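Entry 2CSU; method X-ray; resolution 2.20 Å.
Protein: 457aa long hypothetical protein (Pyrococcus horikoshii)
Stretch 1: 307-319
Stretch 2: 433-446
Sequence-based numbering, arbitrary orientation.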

# COMPACT_ATOMS: atom_id res chain seq x y z
N VAL A 307 -13.65 1.28 13.10
CA VAL A 307 -12.96 1.13 14.38
C VAL A 307 -11.46 1.26 14.17
O VAL A 307 -10.78 1.96 14.91
CB VAL A 307 -13.29 -0.23 15.04
CG1 VAL A 307 -14.79 -0.45 15.04
CG2 VAL A 307 -12.58 -1.36 14.33
N LEU A 308 -10.95 0.61 13.13
CA LEU A 308 -9.53 0.71 12.82
C LEU A 308 -9.20 2.18 12.57
O LEU A 308 -8.22 2.69 13.11
CB LEU A 308 -9.18 -0.12 11.59
CG LEU A 308 -9.14 -1.63 11.78
CD1 LEU A 308 -8.84 -2.31 10.45
CD2 LEU A 308 -8.07 -2.00 12.81
N THR A 309 -10.01 2.86 11.77
CA THR A 309 -9.72 4.27 11.51
C THR A 309 -9.79 5.09 12.80
O THR A 309 -9.01 6.02 12.99
CB THR A 309 -10.68 4.90 10.50
OG1 THR A 309 -10.63 4.19 9.25
CG2 THR A 309 -10.29 6.34 10.28
N ALA A 310 -10.74 4.78 13.66
CA ALA A 310 -10.85 5.53 14.92
C ALA A 310 -9.56 5.31 15.73
O ALA A 310 -8.97 6.26 16.20
CB ALA A 310 -12.07 5.08 15.72
N ASP A 311 -9.12 4.07 15.86
CA ASP A 311 -7.88 3.78 16.59
C ASP A 311 -6.74 4.64 16.06
O ASP A 311 -6.09 5.35 16.82
CB ASP A 311 -7.49 2.30 16.44
CG ASP A 311 -8.16 1.39 17.47
OD1 ASP A 311 -8.74 1.90 18.45
OD2 ASP A 311 -8.09 0.15 17.29
N GLU A 312 -6.51 4.56 14.75
CA GLU A 312 -5.44 5.29 14.09
C GLU A 312 -5.46 6.79 14.34
O GLU A 312 -4.40 7.41 14.47
CB GLU A 312 -5.47 5.04 12.58
CG GLU A 312 -5.06 3.63 12.17
CD GLU A 312 -3.63 3.29 12.59
OE1 GLU A 312 -2.80 4.22 12.74
OE2 GLU A 312 -3.34 2.09 12.75
N LEU A 313 -6.65 7.36 14.39
CA LEU A 313 -6.79 8.79 14.64
C LEU A 313 -6.45 9.07 16.09
O LEU A 313 -5.81 10.08 16.42
CB LEU A 313 -8.24 9.23 14.40
CG LEU A 313 -8.85 9.14 13.00
CD1 LEU A 313 -10.36 9.26 13.10
CD2 LEU A 313 -8.28 10.24 12.13
N ASP A 314 -6.89 8.17 16.96
CA ASP A 314 -6.71 8.37 18.39
C ASP A 314 -5.23 8.49 18.75
O ASP A 314 -4.77 9.45 19.35
CB ASP A 314 -7.33 7.18 19.12
CG ASP A 314 -7.44 7.50 20.61
OD1 ASP A 314 -6.41 7.50 21.28
OD2 ASP A 314 -8.55 7.76 21.08
N LYS A 315 -4.47 7.43 18.40
CA LYS A 315 -3.04 7.44 18.69
C LYS A 315 -2.34 8.60 17.98
O LYS A 315 -1.17 8.89 18.21
CB LYS A 315 -2.45 6.11 18.21
CG LYS A 315 -2.13 6.11 16.72
CD LYS A 315 -2.32 4.74 16.08
CE LYS A 315 -0.99 4.04 15.78
NZ LYS A 315 -1.23 2.80 15.05
N ARG A 316 -3.09 9.25 17.07
CA ARG A 316 -2.52 10.39 16.35
C ARG A 316 -2.87 11.71 17.03
O ARG A 316 -2.40 12.78 16.65
CB ARG A 316 -3.08 10.37 14.93
CG ARG A 316 -2.21 9.55 13.98
CD ARG A 316 -1.00 10.34 13.47
NE ARG A 316 -0.37 9.65 12.34
CZ ARG A 316 0.80 10.14 11.90
NH1 ARG A 316 1.34 11.20 12.48
NH2 ARG A 316 1.42 9.55 10.87
N GLY A 317 -3.69 11.55 18.06
CA GLY A 317 -4.09 12.69 18.86
C GLY A 317 -5.38 13.35 18.43
O GLY A 317 -5.82 14.32 19.04
N LEU A 318 -6.00 12.87 17.36
CA LEU A 318 -7.25 13.45 16.92
C LEU A 318 -8.37 12.93 17.81
O LEU A 318 -8.28 11.83 18.35
CB LEU A 318 -7.52 13.12 15.46
CG LEU A 318 -6.75 14.00 14.48
CD1 LEU A 318 -7.01 13.57 13.06
CD2 LEU A 318 -7.18 15.45 14.67
N LYS A 319 -9.43 13.71 17.96
CA LYS A 319 -10.55 13.30 18.79
C LYS A 319 -11.88 13.29 18.02
O LYS A 319 -12.06 14.05 17.08
CB LYS A 319 -10.66 14.25 19.99
CG LYS A 319 -9.42 14.27 20.88
CD LYS A 319 -9.16 12.92 21.53
CE LYS A 319 -8.04 13.02 22.56
NZ LYS A 319 -7.71 11.70 23.21
N ARG A 433 -6.10 2.91 3.24
CA ARG A 433 -5.68 2.41 4.55
C ARG A 433 -6.14 3.26 5.73
O ARG A 433 -6.12 4.48 5.66
CB ARG A 433 -4.15 2.34 4.65
CG ARG A 433 -3.45 1.54 3.56
CD ARG A 433 -1.97 1.45 3.88
NE ARG A 433 -1.27 0.60 2.93
CZ ARG A 433 -0.78 1.02 1.77
NH1 ARG A 433 -0.90 2.30 1.42
NH2 ARG A 433 -0.16 0.16 0.96
N PRO A 434 -6.56 2.63 6.82
CA PRO A 434 -7.00 3.41 7.98
C PRO A 434 -5.86 4.30 8.47
O PRO A 434 -6.08 5.46 8.82
CB PRO A 434 -7.38 2.33 8.99
CG PRO A 434 -7.94 1.27 8.12
CD PRO A 434 -6.93 1.21 6.98
N GLU A 435 -4.64 3.77 8.47
CA GLU A 435 -3.49 4.57 8.94
C GLU A 435 -3.17 5.74 8.02
O GLU A 435 -2.73 6.79 8.49
CB GLU A 435 -2.25 3.69 9.11
CG GLU A 435 -1.86 2.86 7.90
CD GLU A 435 -2.61 1.55 7.83
OE1 GLU A 435 -3.81 1.54 8.21
OE2 GLU A 435 -2.00 0.54 7.39
N ASP A 436 -3.40 5.56 6.73
CA ASP A 436 -3.12 6.61 5.76
C ASP A 436 -4.06 7.81 5.90
O ASP A 436 -3.62 8.96 5.90
CB ASP A 436 -3.21 6.04 4.34
CG ASP A 436 -2.00 5.19 3.96
OD1 ASP A 436 -1.92 4.74 2.80
OD2 ASP A 436 -1.12 4.98 4.83
N VAL A 437 -5.36 7.55 6.01
CA VAL A 437 -6.32 8.64 6.15
C VAL A 437 -6.07 9.32 7.51
O VAL A 437 -6.19 10.54 7.63
CB VAL A 437 -7.80 8.12 6.00
CG1 VAL A 437 -8.14 7.12 7.09
CG2 VAL A 437 -8.79 9.30 6.00
N ALA A 438 -5.69 8.55 8.53
CA ALA A 438 -5.40 9.12 9.85
C ALA A 438 -4.19 10.04 9.77
O ALA A 438 -4.18 11.11 10.37
CB ALA A 438 -5.14 7.99 10.89
N SER A 439 -3.17 9.63 9.02
CA SER A 439 -1.99 10.47 8.89
C SER A 439 -2.35 11.78 8.22
O SER A 439 -1.85 12.84 8.60
CB SER A 439 -0.91 9.77 8.06
OG SER A 439 -0.46 8.60 8.70
N ALA A 440 -3.22 11.71 7.22
CA ALA A 440 -3.65 12.89 6.49
C ALA A 440 -4.42 13.81 7.40
O ALA A 440 -4.23 15.03 7.39
CB ALA A 440 -4.51 12.51 5.27
N ALA A 441 -5.31 13.21 8.19
CA ALA A 441 -6.13 13.94 9.15
C ALA A 441 -5.23 14.67 10.14
O ALA A 441 -5.48 15.81 10.51
CB ALA A 441 -7.03 12.97 9.90
N TYR A 442 -4.18 13.97 10.56
CA TYR A 442 -3.20 14.52 11.50
C TYR A 442 -2.44 15.68 10.87
O TYR A 442 -2.24 16.71 11.50
CB TYR A 442 -2.20 13.43 11.92
CG TYR A 442 -1.00 13.98 12.67
CD1 TYR A 442 -1.11 14.38 14.00
CD2 TYR A 442 0.23 14.13 12.03
CE1 TYR A 442 -0.02 14.93 14.69
CE2 TYR A 442 1.33 14.68 12.70
CZ TYR A 442 1.20 15.07 14.03
OH TYR A 442 2.27 15.63 14.68
N ALA A 443 -2.02 15.52 9.62
CA ALA A 443 -1.27 16.58 8.96
C ALA A 443 -2.08 17.86 8.82
O ALA A 443 -1.55 18.95 8.95
CB ALA A 443 -0.77 16.11 7.59
N LEU A 444 -3.38 17.72 8.58
CA LEU A 444 -4.26 18.88 8.42
C LEU A 444 -4.42 19.66 9.73
O LEU A 444 -4.40 20.89 9.74
CB LEU A 444 -5.63 18.44 7.88
CG LEU A 444 -5.76 18.24 6.35
CD1 LEU A 444 -6.96 17.35 6.02
CD2 LEU A 444 -5.91 19.60 5.68
N VAL A 445 -4.58 18.95 10.85
CA VAL A 445 -4.73 19.63 12.13
C VAL A 445 -3.43 20.31 12.54
O VAL A 445 -3.44 21.48 12.94
CB VAL A 445 -5.19 18.64 13.25
CG1 VAL A 445 -5.11 19.31 14.61
CG2 VAL A 445 -6.61 18.21 12.99
N GLU A 446 -2.31 19.60 12.42
CA GLU A 446 -1.01 20.17 12.78
C GLU A 446 -0.68 21.43 11.98
O GLU A 446 -0.15 22.40 12.53
CB GLU A 446 0.11 19.15 12.61
CG GLU A 446 0.53 18.45 13.89
CD GLU A 446 1.19 19.39 14.91
OE1 GLU A 446 1.30 19.00 16.09
OE2 GLU A 446 1.59 20.50 14.52
O HOH W 1 -1.27 7.29 11.28

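This is a largely apolar packing of one helix and the turn that follows it against a second helix, with an arginine on one flank that stacks on a tyrosine and makes a weak hydrogen bond to a serine. The helix of 307-314 and the helix of 434-446 run in the same general direction, with 40° between their axes. The axes come within 8.3 Å. Ala438 points toward the first helix: its CB lies 3.4 Å from CB of Glu312, and its CA lies 3.8 Å from CD2 of Leu313.

Pro434, in the first turn of its helix, packs against Leu308, Thr309 and Glu312. Its CG is 3.9 Å from CB of Leu308, its CB is 3.8 Å from OG1 of Thr309, and its CB is 4.1 Å from CG of Glu312. The methyl CG2 of Thr309 also meets CG1 of Val437 at 3.9 Å.

Glu312 points toward the second helix but forms no salt bridge across the contact. Its carboxylate is paired within its own stretch, with NZ of Lys315 3.1 Å from OE1 of Glu312. Across the contact, OE1 of Glu312 approaches only carbon of Glu435, at 3.7 Å from CB.

Leu313 starts out sideways, but its end comes nearer, and CD2 reaches CB of Ala441 at 3.7 Å. Leu318 extends the apolar packing beyond the helix. Its CD1 lies 3.2 Å from CB of Ala441, and its CD2 lies 3.3 Å from CG2 of Val445. Both distances are short for carbon atoms, so the fit is tight. The chain reaches Leu318 through a Schellman motif. Gly317 has positive phi, and N of Leu318 bonds back to O of Leu313 at 3.0 Å.

Arg316 has the largest area covered by the other stretch. Its guanidinium lies flat on Tyr442, with centres 4.7 Å apart and planes at 30°. NH1 of Arg316 sits over one face of the ring, 3.2 Å from CD2 of Tyr442. NH2 of Arg316 donates a weak hydrogen bond to OG of Ser439 at 3.0 Å; the angle at the hydrogen is 130°. Ser439 points away overall, yet its CA lies over one face of the guanidinium. Its OG also donates to O of Glu435 at 2.9 Å, within the helix.

Water 1 adds a bridge between the stretches. It accepts from NE of Arg316 at 2.7 Å and donates to O of Glu435 at 3.2 Å. The carbonyl of Glu435 thus receives both the water and the Ser439 hydroxyl.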